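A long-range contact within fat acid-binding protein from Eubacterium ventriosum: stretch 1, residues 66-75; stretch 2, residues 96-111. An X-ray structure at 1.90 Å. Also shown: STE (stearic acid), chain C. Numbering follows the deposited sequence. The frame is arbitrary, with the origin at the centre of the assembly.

Stretch 1, residues 66-75: SLPSVESYAD
Stretch 2 96-111: FSGSYNSAINAKSLVL

Two helices can pack closely when small residues line one of them and larger side chains from the other fill the hollows between them, and this contact, which buries 589 Å², is an example. Residues 70-75 and 99-111 are helical, with phi/psi near -60/-43; their axes approach to 7.9 Å and cross at -54°, with the N-to-C directions 54° apart. S69 and G98 occupy the N-cap positions; ahead of S69, L67 and P68 are extended (psi near 155°). The register pairs L67 with S99, V70 with S102 and A74 with A106, at CA-CA distances of 5.1, 4.7 and 4.6 Å.

Such closeness suits serine and alanine. A106 points toward the first helix, its CB 3.3 Å from V70 O, 3.4 Å from Y73 CB and 3.9 Å from A74 CB. V70 (chi1 t) is a knob among S102, N105, A106 and L109, with CG2 3.8 Å from N105 CB. Y73 is the second knob, among S99, S102, A103 and A106. Its chi angles, -83° (m) and 115°, lay one ring face over A103, whose CB stands 3.7 Å from the ring centroid and 3° off the normal, a CH-pi contact. The same pose carries the phenol to S99 (chi1 t), where Y73 OH donates a 2.6 Å hydrogen bond to S99 OG, giving the buried hydroxyl a polar partner. Farther along, A74 CB meets L109 CD2 at 4.0 Å and V110 CG2 at 4.2 Å.

At the other end, L67 (chi1 p, chi2 t) places CD1 3.6 Å from G98 O and 3.3 Å from S102 OG; S102 OG (chi1 m) lies 3.1 Å from P68 O. S97 OG (chi1 t) accepts a 3.0 Å hydrogen bond from S99 N and donates to stearic acid O1 at 2.6 Å, so the carboxyl group lies near the second helix's start.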

ATOM      1  N   SER A  66       1.357   7.320 -12.827  1.00 27.00           N
ATOM      2  CA  SER A  66       2.724   7.670 -13.133  1.00 21.47           C
ATOM      3  C   SER A  66       3.489   7.808 -11.826  1.00 29.16           C
ATOM      4  O   SER A  66       2.971   8.368 -10.859  1.00 22.71           O
ATOM      5  CB  SER A  66       2.744   8.986 -13.924  1.00 30.54           C
ATOM      6  OG  SER A  66       4.057   9.311 -14.307  1.00 39.99           O
ATOM      7  N   LEU A  67       4.701   7.252 -11.794  1.00 26.43           N
ATOM      8  CA  LEU A  67       5.597   7.346 -10.646  1.00 29.12           C
ATOM      9  C   LEU A  67       5.921   8.810 -10.309  1.00 27.96           C
ATOM     10  O   LEU A  67       5.811   9.677 -11.180  1.00 26.42           O
ATOM     11  CB  LEU A  67       6.887   6.576 -10.961  1.00 29.07           C
ATOM     12  CG  LEU A  67       7.857   7.256 -11.942  1.00 31.16           C
ATOM     13  CD1 LEU A  67       9.145   6.448 -12.047  1.00 32.41           C
ATOM     14  CD2 LEU A  67       7.252   7.482 -13.332  1.00 32.96           C
ATOM     15  N   PRO A  68       6.342   9.098  -9.059  1.00 27.04           N
ATOM     16  CA  PRO A  68       6.685  10.501  -8.763  1.00 27.03           C
ATOM     17  C   PRO A  68       7.970  10.868  -9.475  1.00 25.32           C
ATOM     18  O   PRO A  68       8.811   9.987  -9.693  1.00 26.53           O
ATOM     19  CB  PRO A  68       6.942  10.509  -7.246  1.00 24.11           C
ATOM     20  CG  PRO A  68       6.384   9.163  -6.731  1.00 18.50           C
ATOM     21  CD  PRO A  68       6.565   8.213  -7.897  1.00 22.88           C
ATOM     22  N   SER A  69       8.127  12.138  -9.837  1.00 25.63           N
ATOM     23  CA  SER A  69       9.326  12.566 -10.534  1.00 33.05           C
ATOM     24  C   SER A  69      10.478  12.559  -9.543  1.00 28.61           C
ATOM     25  O   SER A  69      10.272  12.782  -8.357  1.00 28.27           O
ATOM     26  CB  SER A  69       9.143  13.996 -11.078  1.00 34.16           C
ATOM     27  OG  SER A  69       9.046  14.916 -10.001  1.00 31.33           O
ATOM     28  N   VAL A  70      11.689  12.337 -10.038  1.00 24.72           N
ATOM     29  CA  VAL A  70      12.890  12.536  -9.228  1.00 26.09           C
ATOM     30  C   VAL A  70      12.894  13.906  -8.504  1.00 32.72           C
ATOM     31  O   VAL A  70      13.264  13.998  -7.332  1.00 25.99           O
ATOM     32  CB  VAL A  70      14.154  12.426 -10.099  1.00 26.78           C
ATOM     33  CG1 VAL A  70      15.394  12.831  -9.308  1.00 31.20           C
ATOM     34  CG2 VAL A  70      14.296  11.028 -10.677  1.00 30.71           C
ATOM     35  N   GLU A  71      12.495  14.969  -9.197  1.00 27.58           N
ATOM     36  CA  GLU A  71      12.507  16.308  -8.590  1.00 29.23           C
ATOM     37  C   GLU A  71      11.557  16.442  -7.401  1.00 27.40           C
ATOM     38  O   GLU A  71      11.858  17.158  -6.438  1.00 30.91           O
ATOM     39  CB  GLU A  71      12.162  17.389  -9.624  1.00 45.83           C
ATOM     40  CG  GLU A  71      13.085  17.436 -10.820  1.00 70.96           C
ATOM     41  CD  GLU A  71      12.381  17.946 -12.068  1.00 92.92           C
ATOM     42  OE1 GLU A  71      12.918  18.860 -12.735  1.00101.12           O
ATOM     43  OE2 GLU A  71      11.280  17.436 -12.378  1.00 97.25           O
ATOM     44  N   SER A  72      10.410  15.763  -7.467  1.00 29.71           N
ATOM     45  CA  SER A  72       9.432  15.771  -6.368  1.00 30.54           C
ATOM     46  C   SER A  72       9.996  15.198  -5.067  1.00 31.42           C
ATOM     47  O   SER A  72       9.836  15.776  -3.990  1.00 36.05           O
ATOM     48  CB  SER A  72       8.179  14.984  -6.752  1.00 43.95           C
ATOM     49  OG  SER A  72       7.441  15.686  -7.730  1.00 58.41           O
ATOM     50  N   TYR A  73      10.633  14.043  -5.170  1.00 24.37           N
ATOM     51  CA  TYR A  73      11.354  13.482  -4.033  1.00 29.09           C
ATOM     52  C   TYR A  73      12.476  14.424  -3.591  1.00 24.60           C
ATOM     53  O   TYR A  73      12.631  14.701  -2.410  1.00 33.59           O
ATOM     54  CB  TYR A  73      11.968  12.147  -4.413  1.00 24.64           C
ATOM     55  CG  TYR A  73      11.032  10.954  -4.327  1.00 27.34           C
ATOM     56  CD1 TYR A  73      10.670  10.242  -5.466  1.00 24.95           C
ATOM     57  CD2 TYR A  73      10.540  10.522  -3.101  1.00 27.78           C
ATOM     58  CE1 TYR A  73       9.827   9.131  -5.390  1.00 23.54           C
ATOM     59  CE2 TYR A  73       9.701   9.419  -3.013  1.00 27.89           C
ATOM     60  CZ  TYR A  73       9.353   8.727  -4.158  1.00 26.06           C
ATOM     61  OH  TYR A  73       8.523   7.628  -4.048  1.00 22.55           O
ATOM     62  N   ALA A  74      13.261  14.902  -4.554  1.00 28.57           N
ATOM     63  CA  ALA A  74      14.449  15.691  -4.243  1.00 29.72           C
ATOM     64  C   ALA A  74      14.114  16.953  -3.443  1.00 34.28           C
ATOM     65  O   ALA A  74      14.810  17.286  -2.492  1.00 39.04           O
ATOM     66  CB  ALA A  74      15.204  16.064  -5.525  1.00 34.71           C
ATOM     67  N   ASP A  75      13.062  17.660  -3.840  1.00 35.85           N
ATOM     68  CA  ASP A  75      12.646  18.862  -3.116  1.00 41.04           C
ATOM     69  C   ASP A  75      12.244  18.558  -1.661  1.00 39.21           C
ATOM     70  O   ASP A  75      12.539  19.330  -0.748  1.00 43.29           O
ATOM     71  CB  ASP A  75      11.519  19.584  -3.861  1.00 44.81           C
ATOM     72  CG  ASP A  75      11.986  20.217  -5.183  1.00 51.22           C
ATOM     73  OD1 ASP A  75      13.209  20.340  -5.429  1.00 46.61           O
ATOM     74  OD2 ASP A  75      11.114  20.599  -5.986  1.00 51.87           O
ATOM     75  N   PHE A  96       6.160  -3.168  -8.742  1.00 19.86           N
ATOM     76  CA  PHE A  96       4.976  -2.515  -9.316  1.00 17.92           C
ATOM     77  C   PHE A  96       5.314  -1.178  -9.983  1.00 21.54           C
ATOM     78  O   PHE A  96       4.565  -0.704 -10.824  1.00 20.74           O
ATOM     79  CB  PHE A  96       3.896  -2.191  -8.267  1.00 18.76           C
ATOM     80  CG  PHE A  96       3.213  -3.400  -7.668  1.00 18.44           C
ATOM     81  CD1 PHE A  96       3.374  -4.660  -8.217  1.00 21.75           C
ATOM     82  CD2 PHE A  96       2.359  -3.248  -6.574  1.00 19.42           C
ATOM     83  CE1 PHE A  96       2.736  -5.774  -7.647  1.00 24.81           C
ATOM     84  CE2 PHE A  96       1.719  -4.343  -6.014  1.00 21.81           C
ATOM     85  CZ  PHE A  96       1.912  -5.606  -6.553  1.00 22.34           C
ATOM     86  N   SER A  97       6.389  -0.530  -9.548  1.00 22.61           N
ATOM     87  CA  SER A  97       6.583   0.871  -9.919  1.00 24.39           C
ATOM     88  C   SER A  97       8.042   1.255  -9.860  1.00 23.74           C
ATOM     89  O   SER A  97       8.797   0.700  -9.076  1.00 21.06           O
ATOM     90  CB  SER A  97       5.795   1.770  -8.952  1.00 26.45           C
ATOM     91  OG  SER A  97       6.053   3.137  -9.182  1.00 26.46           O
ATOM     92  N   GLY A  98       8.431   2.233 -10.671  1.00 20.85           N
ATOM     93  CA  GLY A  98       9.768   2.780 -10.574  1.00 19.78           C
ATOM     94  C   GLY A  98       9.894   3.880  -9.525  1.00 18.35           C
ATOM     95  O   GLY A  98      10.904   4.577  -9.476  1.00 21.16           O
ATOM     96  N   SER A  99       8.883   4.014  -8.668  1.00 19.20           N
ATOM     97  CA  SER A  99       8.919   4.995  -7.584  1.00 17.93           C
ATOM     98  C   SER A  99      10.206   4.923  -6.750  1.00 22.68           C
ATOM     99  O   SER A  99      10.841   5.940  -6.480  1.00 20.80           O
ATOM    100  CB  SER A  99       7.676   4.834  -6.692  1.00 20.33           C
ATOM    101  OG  SER A  99       7.693   5.762  -5.626  1.00 25.50           O
ATOM    102  N   TYR A 100      10.576   3.718  -6.315  1.00 22.52           N
ATOM    103  CA  TYR A 100      11.786   3.532  -5.541  1.00 20.17           C
ATOM    104  C   TYR A 100      13.003   4.099  -6.258  1.00 23.40           C
ATOM    105  O   TYR A 100      13.841   4.779  -5.658  1.00 19.42           O
ATOM    106  CB  TYR A 100      11.994   2.029  -5.261  1.00 20.02           C
ATOM    107  CG  TYR A 100      13.337   1.669  -4.672  1.00 21.19           C
ATOM    108  CD1 TYR A 100      13.575   1.788  -3.306  1.00 21.48           C
ATOM    109  CD2 TYR A 100      14.363   1.164  -5.478  1.00 23.47           C
ATOM    110  CE1 TYR A 100      14.803   1.447  -2.763  1.00 26.48           C
ATOM    111  CE2 TYR A 100      15.597   0.816  -4.942  1.00 25.00           C
ATOM    112  CZ  TYR A 100      15.810   0.964  -3.582  1.00 30.43           C
ATOM    113  OH  TYR A 100      17.022   0.609  -3.034  1.00 28.48           O
ATOM    114  N   ASN A 101      13.123   3.817  -7.547  1.00 17.05           N
ATOM    115  CA  ASN A 101      14.308   4.280  -8.248  1.00 22.28           C
ATOM    116  C   ASN A 101      14.321   5.791  -8.506  1.00 20.80           C
ATOM    117  O   ASN A 101      15.389   6.383  -8.636  1.00 21.10           O
ATOM    118  CB  ASN A 101      14.565   3.467  -9.515  1.00 24.35           C
ATOM    119  CG  ASN A 101      15.370   2.199  -9.216  1.00 32.47           C
ATOM    120  OD1 ASN A 101      16.544   2.264  -8.817  1.00 35.99           O
ATOM    121  ND2 ASN A 101      14.734   1.065  -9.356  1.00 23.77           N
ATOM    122  N   SER A 102      13.145   6.408  -8.554  1.00 21.49           N
ATOM    123  CA  SER A 102      13.101   7.878  -8.573  1.00 23.83           C
ATOM    124  C   SER A 102      13.655   8.425  -7.274  1.00 18.44           C
ATOM    125  O   SER A 102      14.415   9.393  -7.262  1.00 20.76           O
ATOM    126  CB  SER A 102      11.679   8.405  -8.783  1.00 28.12           C
ATOM    127  OG  SER A 102      11.203   8.016 -10.046  1.00 37.81           O
ATOM    128  N   ALA A 103      13.298   7.782  -6.159  1.00 22.92           N
ATOM    129  CA  ALA A 103      13.765   8.263  -4.866  1.00 21.36           C
ATOM    130  C   ALA A 103      15.272   8.058  -4.721  1.00 19.22           C
ATOM    131  O   ALA A 103      15.961   8.869  -4.110  1.00 24.09           O
ATOM    132  CB  ALA A 103      13.006   7.563  -3.709  1.00 19.86           C
ATOM    133  N   ILE A 104      15.785   6.957  -5.263  1.00 23.78           N
ATOM    134  CA  ILE A 104      17.223   6.714  -5.227  1.00 22.78           C
ATOM    135  C   ILE A 104      17.946   7.811  -6.016  1.00 25.00           C
ATOM    136  O   ILE A 104      18.937   8.390  -5.553  1.00 27.65           O
ATOM    137  CB  ILE A 104      17.591   5.343  -5.833  1.00 24.20           C
ATOM    138  CG1 ILE A 104      17.126   4.211  -4.911  1.00 27.12           C
ATOM    139  CG2 ILE A 104      19.102   5.245  -6.006  1.00 25.28           C
ATOM    140  CD1 ILE A 104      17.742   4.262  -3.538  1.00 26.40           C
ATOM    141  N   ASN A 105      17.460   8.088  -7.215  1.00 21.60           N
ATOM    142  CA  ASN A 105      18.051   9.179  -7.999  1.00 27.31           C
ATOM    143  C   ASN A 105      17.946  10.522  -7.281  1.00 30.54           C
ATOM    144  O   ASN A 105      18.852  11.346  -7.365  1.00 29.37           O
ATOM    145  CB  ASN A 105      17.465   9.253  -9.407  1.00 34.62           C
ATOM    146  CG  ASN A 105      18.116   8.252 -10.355  1.00 47.06           C
ATOM    147  OD1 ASN A 105      18.462   7.137  -9.954  1.00 41.56           O
ATOM    148  ND2 ASN A 105      18.300   8.651 -11.609  1.00 54.45           N
ATOM    149  N   ALA A 106      16.856  10.727  -6.550  1.00 29.87           N
ATOM    150  CA  ALA A 106      16.657  11.994  -5.845  1.00 28.84           C
ATOM    151  C   ALA A 106      17.611  12.128  -4.661  1.00 32.62           C
ATOM    152  O   ALA A 106      18.144  13.215  -4.396  1.00 30.00           O
ATOM    153  CB  ALA A 106      15.216  12.128  -5.389  1.00 24.97           C
ATOM    154  N   LYS A 107      17.824  11.028  -3.937  1.00 26.11           N
ATOM    155  CA  LYS A 107      18.823  11.018  -2.873  1.00 26.11           C
ATOM    156  C   LYS A 107      20.194  11.442  -3.419  1.00 35.87           C
ATOM    157  O   LYS A 107      20.892  12.273  -2.820  1.00 35.43           O
ATOM    158  CB  LYS A 107      18.903   9.630  -2.213  1.00 25.18           C
ATOM    159  CG  LYS A 107      20.144   9.435  -1.368  1.00 28.22           C
ATOM    160  CD  LYS A 107      20.136   8.079  -0.700  1.00 29.58           C
ATOM    161  CE  LYS A 107      21.422   7.823   0.062  1.00 39.50           C
ATOM    162  NZ  LYS A 107      21.327   6.554   0.846  1.00 37.36           N
ATOM    163  N   SER A 108      20.574  10.880  -4.563  1.00 30.74           N
ATOM    164  CA  SER A 108      21.860  11.217  -5.175  1.00 36.09           C
ATOM    165  C   SER A 108      21.939  12.692  -5.550  1.00 35.62           C
ATOM    166  O   SER A 108      22.944  13.349  -5.294  1.00 41.03           O
ATOM    167  CB  SER A 108      22.130  10.346  -6.401  1.00 39.55           C
ATOM    168  OG  SER A 108      22.383   9.012  -6.011  1.00 56.40           O
ATOM    169  N   LEU A 109      20.874  13.208  -6.154  1.00 37.84           N
ATOM    170  CA  LEU A 109      20.786  14.631  -6.479  1.00 36.37           C
ATOM    171  C   LEU A 109      21.059  15.514  -5.256  1.00 41.41           C
ATOM    172  O   LEU A 109      21.840  16.468  -5.323  1.00 39.37           O
ATOM    173  CB  LEU A 109      19.396  14.955  -7.019  1.00 43.74           C
ATOM    174  CG  LEU A 109      19.257  15.586  -8.395  1.00 61.47           C
ATOM    175  CD1 LEU A 109      19.447  14.530  -9.465  1.00 65.09           C
ATOM    176  CD2 LEU A 109      17.888  16.231  -8.516  1.00 62.93           C
ATOM    177  N   VAL A 110      20.411  15.201  -4.135  1.00 35.47           N
ATOM    178  CA  VAL A 110      20.493  16.055  -2.952  1.00 32.30           C
ATOM    179  C   VAL A 110      21.882  15.993  -2.339  1.00 42.27           C
ATOM    180  O   VAL A 110      22.396  16.991  -1.834  1.00 46.97           O
ATOM    181  CB  VAL A 110      19.410  15.679  -1.898  1.00 34.50           C
ATOM    182  CG1 VAL A 110      19.611  16.455  -0.592  1.00 33.98           C
ATOM    183  CG2 VAL A 110      18.024  15.934  -2.465  1.00 35.22           C
ATOM    184  N   LEU A 111      22.495  14.818  -2.401  1.00 48.18           N
ATOM    185  CA  LEU A 111      23.834  14.627  -1.863  1.00 54.10           C
ATOM    186  C   LEU A 111      24.833  15.623  -2.457  1.00 66.02           C
ATOM    187  O   LEU A 111      25.696  16.148  -1.745  1.00 67.39           O
ATOM    188  CB  LEU A 111      24.303  13.194  -2.105  1.00 56.05           C
ATOM    189  CG  LEU A 111      24.513  12.380  -0.828  1.00 61.79           C
ATOM    190  CD1 LEU A 111      23.514  12.806   0.240  1.00 62.04           C
ATOM    191  CD2 LEU A 111      24.398  10.891  -1.113  1.00 59.00           C
TER
HETATM  192  C1  STE C 301       3.285   3.752 -11.316  1.00 31.98           C
HETATM  193  O1  STE C 301       4.475   3.739 -11.223  1.00 27.25           O
HETATM  194  O2  STE C 301       2.781   4.082 -12.349  1.00 30.53           O
HETATM  195  C2  STE C 301       2.426   3.129 -10.192  1.00 23.87           C
HETATM  196  C3  STE C 301       2.000   1.686 -10.567  1.00 20.47           C
HETATM  197  C4  STE C 301       1.048   1.116  -9.486  1.00 21.29           C
HETATM  198  C5  STE C 301       0.805  -0.395  -9.698  1.00 22.03           C
HETATM  199  C6  STE C 301      -0.192  -0.921  -8.640  1.00 20.91           C
HETATM  200  C7  STE C 301      -0.537  -2.412  -8.888  1.00 20.93           C
HETATM  201  C8  STE C 301      -1.409  -2.914  -7.708  1.00 22.96           C
HETATM  202  C9  STE C 301      -1.813  -4.393  -7.901  1.00 23.43           C
HETATM  203  C10 STE C 301      -2.756  -4.808  -6.739  1.00 26.88           C
HETATM  204  C11 STE C 301      -1.910  -5.039  -5.485  1.00 23.16           C
HETATM  205  C12 STE C 301      -2.402  -4.313  -4.210  1.00 23.79           C
HETATM  206  C13 STE C 301      -3.899  -3.968  -4.193  1.00 26.16           C
HETATM  207  C14 STE C 301      -4.435  -4.393  -2.799  1.00 23.51           C
HETATM  208  C15 STE C 301      -5.809  -3.747  -2.507  1.00 20.19           C
HETATM  209  C16 STE C 301      -6.454  -4.482  -1.306  1.00 24.74           C
HETATM  210  C17 STE C 301      -5.979  -3.839   0.015  1.00 22.18           C
HETATM  211  C18 STE C 301      -6.737  -4.437   1.222  1.00 23.96           C